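Local structure of acyl-CoA hydrolase (Bacillus cereus, 1Y7U) at residues K41-M46 / A65-V70; E97-V102 / A115-V120; V20-R25 / V82-F87. The protein probably hydrolyses acyl-CoA thioesters, long-chain fatty acyl-CoA among them, and binds coenzyme A and calcium. One frame throughout, in Å; residues are numbered along the deposited sequence.

Contact 1: K41-M46 / A65-V70; sequences KILSEM and ASMDWV. With COA (coenzyme A), chain F.
The dense part of this contact is the methyl end of Met-67, a selenomethionine like Met-46, pressed against the flank of helix 39-58. The chain of Met-67 bends at chi2 (-72°) and then runs out extended to bring CE 3.6 Å from CB of Met-46, the two side chains crossing at about a right angle. The same CE lies 3.7 Å from the backbone O of Leu-43, so it sits on the turn of helix between those two residues. The side chains of Leu-43 and Val-70 slide past each other in opposite directions, CD2 of Leu-43 meeting CG2 of Val-70 at 3.8 Å. The selenium of Met-46 closes the group more loosely, 4.4 Å from CG2 of Val-70. All four side chains are buried and joined by van der Waals packing alone.

The helix is looser and polar on its far side, where NZ of Lys-41 and OE1 of Glu-45 form a salt bridge at 3.2 Å whose hydrogen bond is weak. At the other end of segment 65-70, Ser-66 faces coenzyme A, its OG 3.3 Å from N1A of the adenine, while CB of Ala-65 lies 4.0 Å from C4A of that ring. Ser-66, Met-67 and Val-70 also pair with a strand of the second subunit, continuing the sheet across the interface. A long helix packed against a curved sheet that runs on through a dimer is the hot-dog fold.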
loop_
_atom_site.group_PDB
_atom_site.type_symbol
_atom_site.label_atom_id
_atom_site.label_comp_id
_atom_site.label_asym_id
_atom_site.label_seq_id
_atom_site.Cartn_x
_atom_site.Cartn_y
_atom_site.Cartn_z
ATOM N N LYS A 41 -6.481 -10.642 6.104
ATOM C CA LYS A 41 -5.096 -10.676 5.683
ATOM C C LYS A 41 -4.686 -12.095 5.322
ATOM O O LYS A 41 -4.116 -12.323 4.256
ATOM C CB LYS A 41 -4.183 -10.124 6.778
ATOM C CG LYS A 41 -2.702 -10.069 6.381
ATOM C CD LYS A 41 -2.479 -9.289 5.107
ATOM C CE LYS A 41 -1.002 -9.207 4.788
ATOM N NZ LYS A 41 -0.767 -8.498 3.505
ATOM N N ILE A 42 -4.987 -13.050 6.197
ATOM C CA ILE A 42 -4.644 -14.438 5.932
ATOM C C ILE A 42 -5.361 -14.970 4.684
ATOM O O ILE A 42 -4.746 -15.600 3.826
ATOM C CB ILE A 42 -4.970 -15.322 7.150
ATOM C CG1 ILE A 42 -4.109 -14.880 8.331
ATOM C CG2 ILE A 42 -4.687 -16.783 6.846
ATOM C CD1 ILE A 42 -4.305 -15.700 9.564
ATOM N N LEU A 43 -6.656 -14.708 4.569
ATOM C CA LEU A 43 -7.405 -15.176 3.411
ATOM C C LEU A 43 -6.834 -14.587 2.124
ATOM O O LEU A 43 -6.611 -15.306 1.152
ATOM C CB LEU A 43 -8.877 -14.803 3.554
ATOM C CG LEU A 43 -9.578 -15.433 4.762
ATOM C CD1 LEU A 43 -10.959 -14.833 4.952
ATOM C CD2 LEU A 43 -9.654 -16.930 4.566
ATOM N N SER A 44 -6.584 -13.281 2.106
ATOM C CA SER A 44 -6.037 -12.664 0.906
ATOM C C SER A 44 -4.751 -13.387 0.512
ATOM O O SER A 44 -4.526 -13.713 -0.659
ATOM C CB SER A 44 -5.736 -11.189 1.147
ATOM O OG SER A 44 -5.253 -10.576 -0.036
ATOM N N GLU A 45 -3.917 -13.656 1.504
ATOM C CA GLU A 45 -2.654 -14.317 1.254
ATOM C C GLU A 45 -2.787 -15.769 0.821
ATOM O O GLU A 45 -2.023 -16.232 -0.021
ATOM C CB GLU A 45 -1.771 -14.231 2.490
ATOM C CG GLU A 45 -0.358 -13.857 2.154
ATOM C CD GLU A 45 -0.250 -12.432 1.672
ATOM O OE1 GLU A 45 -0.209 -11.524 2.526
ATOM O OE2 GLU A 45 -0.217 -12.219 0.442
HETATM N N MSE A 46 -3.737 -16.501 1.399
HETATM C CA MSE A 46 -3.916 -17.900 1.026
HETATM C C MSE A 46 -4.256 -17.983 -0.453
HETATM O O MSE A 46 -3.657 -18.760 -1.202
HETATM C CB MSE A 46 -5.039 -18.536 1.830
HETATM C CG MSE A 46 -4.785 -18.598 3.311
HETATM SE SE MSE A 46 -6.249 -19.466 4.207
HETATM C CE MSE A 46 -5.287 -20.937 4.997
ATOM N N ALA A 65 -12.330 -19.779 -8.154
ATOM C CA ALA A 65 -13.734 -20.180 -8.136
ATOM C C ALA A 65 -14.341 -20.257 -6.745
ATOM O O ALA A 65 -15.501 -19.898 -6.548
ATOM C CB ALA A 65 -13.900 -21.523 -8.838
ATOM N N SER A 66 -13.574 -20.727 -5.774
ATOM C CA SER A 66 -14.127 -20.823 -4.440
ATOM C C SER A 66 -13.091 -20.939 -3.339
ATOM O O SER A 66 -11.922 -21.245 -3.584
ATOM C CB SER A 66 -15.075 -22.024 -4.357
ATOM O OG SER A 66 -14.367 -23.252 -4.481
HETATM N N MSE A 67 -13.547 -20.693 -2.120
HETATM C CA MSE A 67 -12.717 -20.796 -0.933
HETATM C C MSE A 67 -13.448 -21.769 -0.017
HETATM O O MSE A 67 -14.653 -21.621 0.214
HETATM C CB MSE A 67 -12.611 -19.439 -0.233
HETATM C CG MSE A 67 -11.218 -18.838 -0.204
HETATM SE SE MSE A 67 -9.961 -19.704 0.986
HETATM C CE MSE A 67 -8.522 -18.424 0.852
ATOM N N ASP A 68 -12.742 -22.765 0.502
ATOM C CA ASP A 68 -13.378 -23.709 1.418
ATOM C C ASP A 68 -13.475 -22.999 2.772
ATOM O O ASP A 68 -12.737 -22.051 3.021
ATOM C CB ASP A 68 -12.524 -24.966 1.553
ATOM C CG ASP A 68 -13.352 -26.198 1.820
ATOM O OD1 ASP A 68 -13.702 -26.893 0.847
ATOM O OD2 ASP A 68 -13.662 -26.463 2.997
ATOM N N TRP A 69 -14.357 -23.436 3.662
ATOM C CA TRP A 69 -14.430 -22.737 4.932
ATOM C C TRP A 69 -13.071 -22.730 5.622
ATOM O O TRP A 69 -12.261 -23.631 5.428
ATOM C CB TRP A 69 -15.498 -23.342 5.835
ATOM C CG TRP A 69 -15.355 -24.786 6.074
ATOM C CD1 TRP A 69 -14.309 -25.418 6.686
ATOM C CD2 TRP A 69 -16.319 -25.797 5.776
ATOM N NE1 TRP A 69 -14.567 -26.765 6.793
ATOM C CE2 TRP A 69 -15.796 -27.026 6.240
ATOM C CE3 TRP A 69 -17.581 -25.789 5.163
ATOM C CZ2 TRP A 69 -16.490 -28.232 6.117
ATOM C CZ3 TRP A 69 -18.273 -26.988 5.040
ATOM C CH2 TRP A 69 -17.722 -28.195 5.516
ATOM N N VAL A 70 -12.818 -21.696 6.415
ATOM C CA VAL A 70 -11.544 -21.564 7.101
ATOM C C VAL A 70 -11.710 -21.301 8.588
ATOM O O VAL A 70 -12.438 -20.390 8.980
ATOM C CB VAL A 70 -10.708 -20.394 6.518
ATOM C CG1 VAL A 70 -9.444 -20.239 7.305
ATOM C CG2 VAL A 70 -10.376 -20.635 5.074
HETATM N N1A COA F . -16.669 -24.078 -6.682
HETATM C C2A COA F . -15.751 -24.980 -7.096
HETATM N N3A COA F . -15.609 -25.248 -8.421
HETATM C C4A COA F . -16.364 -24.633 -9.308
HETATM C C5A COA F . -17.255 -23.702 -8.909
HETATM C C6A COA F . -17.426 -23.402 -7.574
HETATM N N6A COA F . -18.045 -22.303 -7.148
HETATM N N7A COA F . -17.844 -23.264 -9.989
HETATM C C8A COA F . -17.334 -23.856 -11.040
HETATM N N9A COA F . -16.429 -24.730 -10.643
HETATM C C1B COA F . -15.591 -25.513 -11.557
HETATM C C2B COA F . -15.996 -26.953 -11.737
HETATM O O2B COA F . -15.214 -27.708 -10.854
HETATM C C3B COA F . -15.655 -27.303 -13.168
HETATM O O3B COA F . -14.590 -28.150 -13.023
HETATM P P3B COA F . -14.094 -29.290 -13.897
HETATM O O7A COA F . -12.797 -29.528 -13.474
HETATM O O8A COA F . -14.043 -29.154 -15.282
HETATM O O9A COA F . -14.775 -30.453 -13.599
HETATM C C4B COA F . -15.170 -25.983 -13.695
HETATM O O4B COA F . -15.734 -25.041 -12.855
HETATM C C5B COA F . -15.616 -25.648 -15.080
HETATM O O5B COA F . -16.782 -24.872 -15.004
HETATM P P1A COA F . -17.800 -24.665 -16.211
HETATM O O1A COA F . -19.131 -25.197 -15.905
HETATM O O2A COA F . -17.324 -25.329 -17.422
HETATM O O3A COA F . -18.013 -23.109 -16.424
HETATM P P2A COA F . -18.286 -21.963 -15.361
HETATM O O4A COA F . -19.278 -22.318 -14.337
HETATM O O5A COA F . -18.754 -20.841 -16.133
HETATM O O6A COA F . -16.898 -21.601 -14.689
HETATM C CBP COA F . -16.986 -19.764 -13.053
HETATM C CCP COA F . -16.413 -20.319 -14.351
HETATM C CDP COA F . -18.382 -20.252 -12.762
HETATM C CEP COA F . -16.114 -20.181 -11.898
HETATM C CAP COA F . -17.271 -18.274 -13.244
HETATM O OAP COA F . -18.654 -18.019 -13.237
HETATM C C9P COA F . -16.364 -17.153 -12.862
HETATM O O9P COA F . -15.603 -16.548 -13.839
HETATM N N8P COA F . -16.309 -16.774 -11.626
HETATM C C7P COA F . -15.100 -16.301 -11.036
HETATM C C6P COA F . -14.237 -15.399 -11.896
HETATM C C5P COA F . -13.401 -14.450 -11.102
HETATM O O5P COA F . -13.022 -13.372 -11.604
HETATM N N4P COA F . -13.112 -14.819 -9.883
HETATM C C3P COA F . -12.810 -13.861 -8.886
HETATM C C2P COA F . -14.088 -13.244 -8.403
HETATM S S1P COA F . -14.216 -11.562 -8.900
#

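Contact 2: E97-V102 / A115-V120; sequences EVFVKV and AATSFV
The rings of Phe-99 and Phe-119 meet edge-to-face, centroids 5.2 Å apart and planes at 61°: CD1 of Phe-99 stands over one face of Phe-119, displaced toward its rim, and CE1 of Phe-119 lies in the plane of the Phe-99 ring at its edge. Different first torsions set this up, CG being anti to the backbone N in Phe-99 (chi1 176°) but anti to the carbonyl carbon in Phe-119 (-63°). Farther along the Phe-99 ring, CE1 comes 3.9 Å from CB of Thr-117, while OE1 of Glu-97 approaches CB of Phe-119 at 3.6 Å.

Behind the rings the strands run antiparallel. Val-98 and Val-120 exchange two N-H...O bonds, Val-98 N to Val-120 O at 2.8 Å being almost straight, and Val-100 pairs likewise with Ser-118. The valines look to the other side of the sheet, where CG2 of Val-100 touches CG2 of Val-120 at 3.8 Å; Ala-50 of helix 39-58 packs on Val-98, and Met-46 on Val-100 and Val-102. Ile-150 and Ala-151 of helix 142-170 reach Phe-119 on the ring side. At one end O of Val-102 takes Ala-115 N at 2.8 Å and, weakly, Ala-116 N. Two residues thus face one, the classic beta bulge, here in the central hairpin of a hot-dog sheet.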
loop_
_atom_site.group_PDB
_atom_site.type_symbol
_atom_site.label_atom_id
_atom_site.label_comp_id
_atom_site.label_asym_id
_atom_site.label_seq_id
_atom_site.Cartn_x
_atom_site.Cartn_y
_atom_site.Cartn_z
ATOM N N GLU A 97 -7.842 -28.043 -7.252
ATOM C CA GLU A 97 -7.960 -27.652 -5.859
ATOM C C GLU A 97 -6.590 -27.482 -5.265
ATOM O O GLU A 97 -5.763 -28.392 -5.294
ATOM C CB GLU A 97 -8.739 -28.672 -5.054
ATOM C CG GLU A 97 -10.217 -28.573 -5.260
ATOM C CD GLU A 97 -10.970 -29.172 -4.113
ATOM O OE1 GLU A 97 -11.073 -28.506 -3.066
ATOM O OE2 GLU A 97 -11.445 -30.317 -4.245
ATOM N N VAL A 98 -6.353 -26.297 -4.723
ATOM C CA VAL A 98 -5.072 -25.983 -4.137
ATOM C C VAL A 98 -5.171 -25.975 -2.627
ATOM O O VAL A 98 -6.009 -25.278 -2.043
ATOM C CB VAL A 98 -4.580 -24.611 -4.623
ATOM C CG1 VAL A 98 -3.179 -24.351 -4.101
ATOM C CG2 VAL A 98 -4.614 -24.559 -6.146
ATOM N N PHE A 99 -4.323 -26.778 -2.001
ATOM C CA PHE A 99 -4.292 -26.849 -0.550
ATOM C C PHE A 99 -3.394 -25.712 -0.080
ATOM O O PHE A 99 -2.373 -25.408 -0.710
ATOM C CB PHE A 99 -3.706 -28.181 -0.086
ATOM C CG PHE A 99 -3.549 -28.281 1.394
ATOM C CD1 PHE A 99 -4.667 -28.383 2.220
ATOM C CD2 PHE A 99 -2.284 -28.204 1.982
ATOM C CE1 PHE A 99 -4.528 -28.406 3.620
ATOM C CE2 PHE A 99 -2.132 -28.226 3.379
ATOM C CZ PHE A 99 -3.258 -28.325 4.197
ATOM N N VAL A 100 -3.781 -25.068 1.012
ATOM C CA VAL A 100 -2.990 -23.977 1.546
ATOM C C VAL A 100 -2.814 -24.181 3.028
ATOM O O VAL A 100 -3.767 -24.456 3.754
ATOM C CB VAL A 100 -3.648 -22.620 1.309
ATOM C CG1 VAL A 100 -2.682 -21.520 1.710
ATOM C CG2 VAL A 100 -4.039 -22.481 -0.151
ATOM N N LYS A 101 -1.580 -24.015 3.468
ATOM C CA LYS A 101 -1.207 -24.218 4.849
ATOM C C LYS A 101 -0.607 -22.922 5.406
ATOM O O LYS A 101 0.258 -22.311 4.778
ATOM C CB LYS A 101 -0.215 -25.369 4.837
ATOM C CG LYS A 101 0.495 -25.706 6.085
ATOM C CD LYS A 101 1.466 -26.796 5.710
ATOM C CE LYS A 101 2.498 -27.036 6.770
ATOM N NZ LYS A 101 3.425 -28.088 6.284
ATOM N N VAL A 102 -1.087 -22.484 6.565
ATOM C CA VAL A 102 -0.584 -21.261 7.182
ATOM C C VAL A 102 0.022 -21.571 8.550
ATOM O O VAL A 102 -0.665 -22.038 9.459
ATOM C CB VAL A 102 -1.708 -20.217 7.345
ATOM C CG1 VAL A 102 -1.169 -18.967 8.001
ATOM C CG2 VAL A 102 -2.298 -19.878 5.988
ATOM N N ALA A 115 -1.844 -22.231 11.995
ATOM C CA ALA A 115 -2.936 -21.331 12.349
ATOM C C ALA A 115 -4.175 -21.500 11.497
ATOM O O ALA A 115 -5.264 -21.102 11.905
ATOM C CB ALA A 115 -2.468 -19.891 12.270
ATOM N N ALA A 116 -4.013 -22.076 10.312
ATOM C CA ALA A 116 -5.143 -22.292 9.418
ATOM C C ALA A 116 -4.737 -23.062 8.171
ATOM O O ALA A 116 -3.568 -23.046 7.772
ATOM C CB ALA A 116 -5.751 -20.949 9.010
ATOM N N THR A 117 -5.713 -23.736 7.569
ATOM C CA THR A 117 -5.511 -24.479 6.331
ATOM C C THR A 117 -6.803 -24.362 5.536
ATOM O O THR A 117 -7.834 -23.960 6.068
ATOM C CB THR A 117 -5.257 -25.971 6.569
ATOM O OG1 THR A 117 -6.430 -26.566 7.127
ATOM C CG2 THR A 117 -4.082 -26.175 7.501
ATOM N N SER A 118 -6.754 -24.706 4.258
ATOM C CA SER A 118 -7.951 -24.647 3.440
ATOM C C SER A 118 -7.655 -25.108 2.023
ATOM O O SER A 118 -6.519 -25.434 1.686
ATOM C CB SER A 118 -8.505 -23.219 3.420
ATOM O OG SER A 118 -9.807 -23.188 2.860
ATOM N N PHE A 119 -8.693 -25.157 1.204
ATOM C CA PHE A 119 -8.544 -25.549 -0.182
ATOM C C PHE A 119 -9.156 -24.438 -0.994
ATOM O O PHE A 119 -10.252 -23.971 -0.689
ATOM C CB PHE A 119 -9.282 -26.853 -0.472
ATOM C CG PHE A 119 -8.751 -28.028 0.287
ATOM C CD1 PHE A 119 -9.058 -28.197 1.635
ATOM C CD2 PHE A 119 -7.938 -28.969 -0.341
ATOM C CE1 PHE A 119 -8.559 -29.294 2.350
ATOM C CE2 PHE A 119 -7.439 -30.057 0.358
ATOM C CZ PHE A 119 -7.747 -30.225 1.703
ATOM N N VAL A 120 -8.439 -23.991 -2.011
ATOM C CA VAL A 120 -8.953 -22.931 -2.853
ATOM C C VAL A 120 -9.107 -23.556 -4.225
ATOM O O VAL A 120 -8.210 -24.250 -4.701
ATOM C CB VAL A 120 -7.980 -21.742 -2.921
ATOM C CG1 VAL A 120 -8.692 -20.532 -3.520
ATOM C CG2 VAL A 120 -7.450 -21.416 -1.534
#

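Contact 3: V20-R25 / V82-F87; sequences VFKTSR and VSYESF
Strands 20-25 and 82-87 run antiparallel at 168°, joined by six backbone hydrogen bonds in three reciprocal pairs, Val-20 with Ser-86, Lys-22 with Tyr-84 and Ser-24 with Val-82. Phe-21 and Glu-85 carry one face. They lie alongside each other and point the same way, ring and carboxylate planes 32° apart, with CE2 of Phe-21 3.6 Å from CD of Glu-85. Glu-85 gets there fully extended, CG anti to the backbone N (chi1 179°). Next along this face CB of Thr-23 meets CB of Ser-83 at 3.5 Å.

On the other face O of Lys-22, which accepts the N-H of Tyr-84, also lies at the edge of the Tyr-84 ring, near its plane, 3.4 Å from CD1. CB of Val-20 rests 3.6 Å from OG of Ser-86, and CG2 of Val-82 lies 3.7 Å from O of Ser-24. The polar ends are held from outside the pair: Glu-85 OE1 by a salt bridge to Arg-19, Lys-22 NZ by one to Glu-45, and the hydroxyls of Ser-83 and Ser-86 by hydrogen bonds with O of Val-103 and OG of Ser-53.

Strand 20-25 is one of the two edge strands of this chain's sheet, and from Thr-23 it makes backbone hydrogen bonds to the third subunit. Strand 81-91 is flanked on its other edge by strand 95-105, and helix 39-58 packs over Val-20 and Tyr-84.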
loop_
_atom_site.group_PDB
_atom_site.type_symbol
_atom_site.label_atom_id
_atom_site.label_comp_id
_atom_site.label_asym_id
_atom_site.label_seq_id
_atom_site.Cartn_x
_atom_site.Cartn_y
_atom_site.Cartn_z
ATOM N N VAL A 20 4.354 -23.753 -3.594
ATOM C CA VAL A 20 4.705 -22.340 -3.463
ATOM C C VAL A 20 4.911 -21.967 -1.993
ATOM O O VAL A 20 4.025 -22.185 -1.163
ATOM C CB VAL A 20 3.587 -21.434 -4.021
ATOM C CG1 VAL A 20 3.891 -19.988 -3.710
ATOM C CG2 VAL A 20 3.453 -21.617 -5.513
ATOM N N PHE A 21 6.073 -21.413 -1.662
ATOM C CA PHE A 21 6.332 -21.012 -0.286
ATOM C C PHE A 21 6.393 -19.505 -0.159
ATOM O O PHE A 21 6.881 -18.813 -1.049
ATOM C CB PHE A 21 7.667 -21.546 0.225
ATOM C CG PHE A 21 7.707 -23.018 0.415
ATOM C CD1 PHE A 21 8.160 -23.848 -0.601
ATOM C CD2 PHE A 21 7.317 -23.582 1.622
ATOM C CE1 PHE A 21 8.227 -25.219 -0.418
ATOM C CE2 PHE A 21 7.378 -24.957 1.819
ATOM C CZ PHE A 21 7.835 -25.777 0.797
ATOM N N LYS A 22 5.914 -19.001 0.968
ATOM C CA LYS A 22 5.971 -17.579 1.225
ATOM C C LYS A 22 5.955 -17.322 2.708
ATOM O O LYS A 22 4.981 -17.639 3.376
ATOM C CB LYS A 22 4.787 -16.863 0.602
ATOM C CG LYS A 22 4.834 -15.357 0.776
ATOM C CD LYS A 22 3.500 -14.778 0.384
ATOM C CE LYS A 22 3.563 -13.289 0.156
ATOM N NZ LYS A 22 2.223 -12.815 -0.282
ATOM N N THR A 23 7.033 -16.770 3.238
ATOM C CA THR A 23 7.046 -16.449 4.650
ATOM C C THR A 23 7.174 -14.932 4.770
ATOM O O THR A 23 7.986 -14.306 4.088
ATOM C CB THR A 23 8.175 -17.203 5.405
ATOM O OG1 THR A 23 8.776 -16.336 6.373
ATOM C CG2 THR A 23 9.210 -17.726 4.437
ATOM N N SER A 24 6.330 -14.337 5.609
ATOM C CA SER A 24 6.321 -12.899 5.798
ATOM C C SER A 24 6.392 -12.485 7.245
ATOM O O SER A 24 6.229 -13.291 8.157
ATOM C CB SER A 24 5.058 -12.291 5.194
ATOM O OG SER A 24 5.030 -12.460 3.790
ATOM N N ARG A 25 6.628 -11.195 7.427
ATOM C CA ARG A 25 6.703 -10.574 8.733
ATOM C C ARG A 25 5.264 -10.138 9.025
ATOM O O ARG A 25 4.448 -10.041 8.112
ATOM C CB ARG A 25 7.629 -9.357 8.643
ATOM C CG ARG A 25 8.441 -9.075 9.873
ATOM C CD ARG A 25 9.480 -8.009 9.596
ATOM N NE ARG A 25 10.215 -7.671 10.809
ATOM C CZ ARG A 25 9.749 -6.885 11.779
ATOM N NH1 ARG A 25 8.539 -6.332 11.691
ATOM N NH2 ARG A 25 10.490 -6.669 12.856
ATOM N N VAL A 82 4.623 -15.356 9.780
ATOM C CA VAL A 82 3.740 -16.244 9.023
ATOM C C VAL A 82 4.353 -16.741 7.734
ATOM O O VAL A 82 5.056 -16.015 7.048
ATOM C CB VAL A 82 2.417 -15.571 8.630
ATOM C CG1 VAL A 82 1.452 -15.630 9.760
ATOM C CG2 VAL A 82 2.668 -14.133 8.228
ATOM N N SER A 83 4.064 -17.991 7.410
ATOM C CA SER A 83 4.539 -18.604 6.184
ATOM C C SER A 83 3.375 -19.385 5.599
ATOM O O SER A 83 2.600 -19.989 6.328
ATOM C CB SER A 83 5.732 -19.521 6.467
ATOM O OG SER A 83 5.687 -20.002 7.791
ATOM N N TYR A 84 3.239 -19.332 4.282
ATOM C CA TYR A 84 2.173 -20.027 3.597
ATOM C C TYR A 84 2.799 -21.069 2.698
ATOM O O TYR A 84 3.903 -20.878 2.191
ATOM C CB TYR A 84 1.367 -19.058 2.728
ATOM C CG TYR A 84 0.838 -17.862 3.467
ATOM C CD1 TYR A 84 1.672 -16.798 3.799
ATOM C CD2 TYR A 84 -0.485 -17.813 3.885
ATOM C CE1 TYR A 84 1.207 -15.719 4.541
ATOM C CE2 TYR A 84 -0.966 -16.736 4.621
ATOM C CZ TYR A 84 -0.111 -15.696 4.949
ATOM O OH TYR A 84 -0.570 -14.653 5.710
ATOM N N GLU A 85 2.112 -22.188 2.522
ATOM C CA GLU A 85 2.597 -23.223 1.633
ATOM C C GLU A 85 1.373 -23.661 0.870
ATOM O O GLU A 85 0.293 -23.790 1.441
ATOM C CB GLU A 85 3.186 -24.412 2.385
ATOM C CG GLU A 85 3.667 -25.508 1.440
ATOM C CD GLU A 85 4.239 -26.715 2.161
ATOM O OE1 GLU A 85 4.523 -27.735 1.493
ATOM O OE2 GLU A 85 4.406 -26.641 3.401
ATOM N N SER A 86 1.532 -23.869 -0.425
ATOM C CA SER A 86 0.408 -24.285 -1.225
ATOM C C SER A 86 0.844 -25.115 -2.424
ATOM O O SER A 86 1.934 -24.925 -2.979
ATOM C CB SER A 86 -0.377 -23.057 -1.697
ATOM O OG SER A 86 0.395 -22.255 -2.582
ATOM N N PHE A 87 -0.012 -26.056 -2.797
ATOM C CA PHE A 87 0.224 -26.897 -3.954
ATOM C C PHE A 87 -1.108 -27.467 -4.395
ATOM O O PHE A 87 -2.054 -27.543 -3.614
ATOM C CB PHE A 87 1.210 -28.027 -3.640
ATOM C CG PHE A 87 0.956 -28.710 -2.339
ATOM C CD1 PHE A 87 1.566 -28.255 -1.170
ATOM C CD2 PHE A 87 0.077 -29.787 -2.266
ATOM C CE1 PHE A 87 1.302 -28.858 0.053
ATOM C CE2 PHE A 87 -0.190 -30.395 -1.051
ATOM C CZ PHE A 87 0.418 -29.932 0.111
#

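Overall arrangement
Contacts 2 and 3 are both antiparallel strand pairs of one five-stranded sheet, whereas contact 1 sets helix 39-58 against its far edge strand, 61-71. Contact 2 is central and wholly buried, neighbouring contact 1 through strand 112-125 and contact 3 where Phe-99 N meets Phe-87 O. Contact 1 is also buried, but its side chains meet through apolar packing. Contact 3, at the other edge, is partly exposed and richer in hydroxyls and charges. The same helix ties all three: Met-46 packs on Val-102 and Glu-45 forms a salt bridge with strand 20-25. Both edges reach other subunits, 61-71 the second and 20-25 the third.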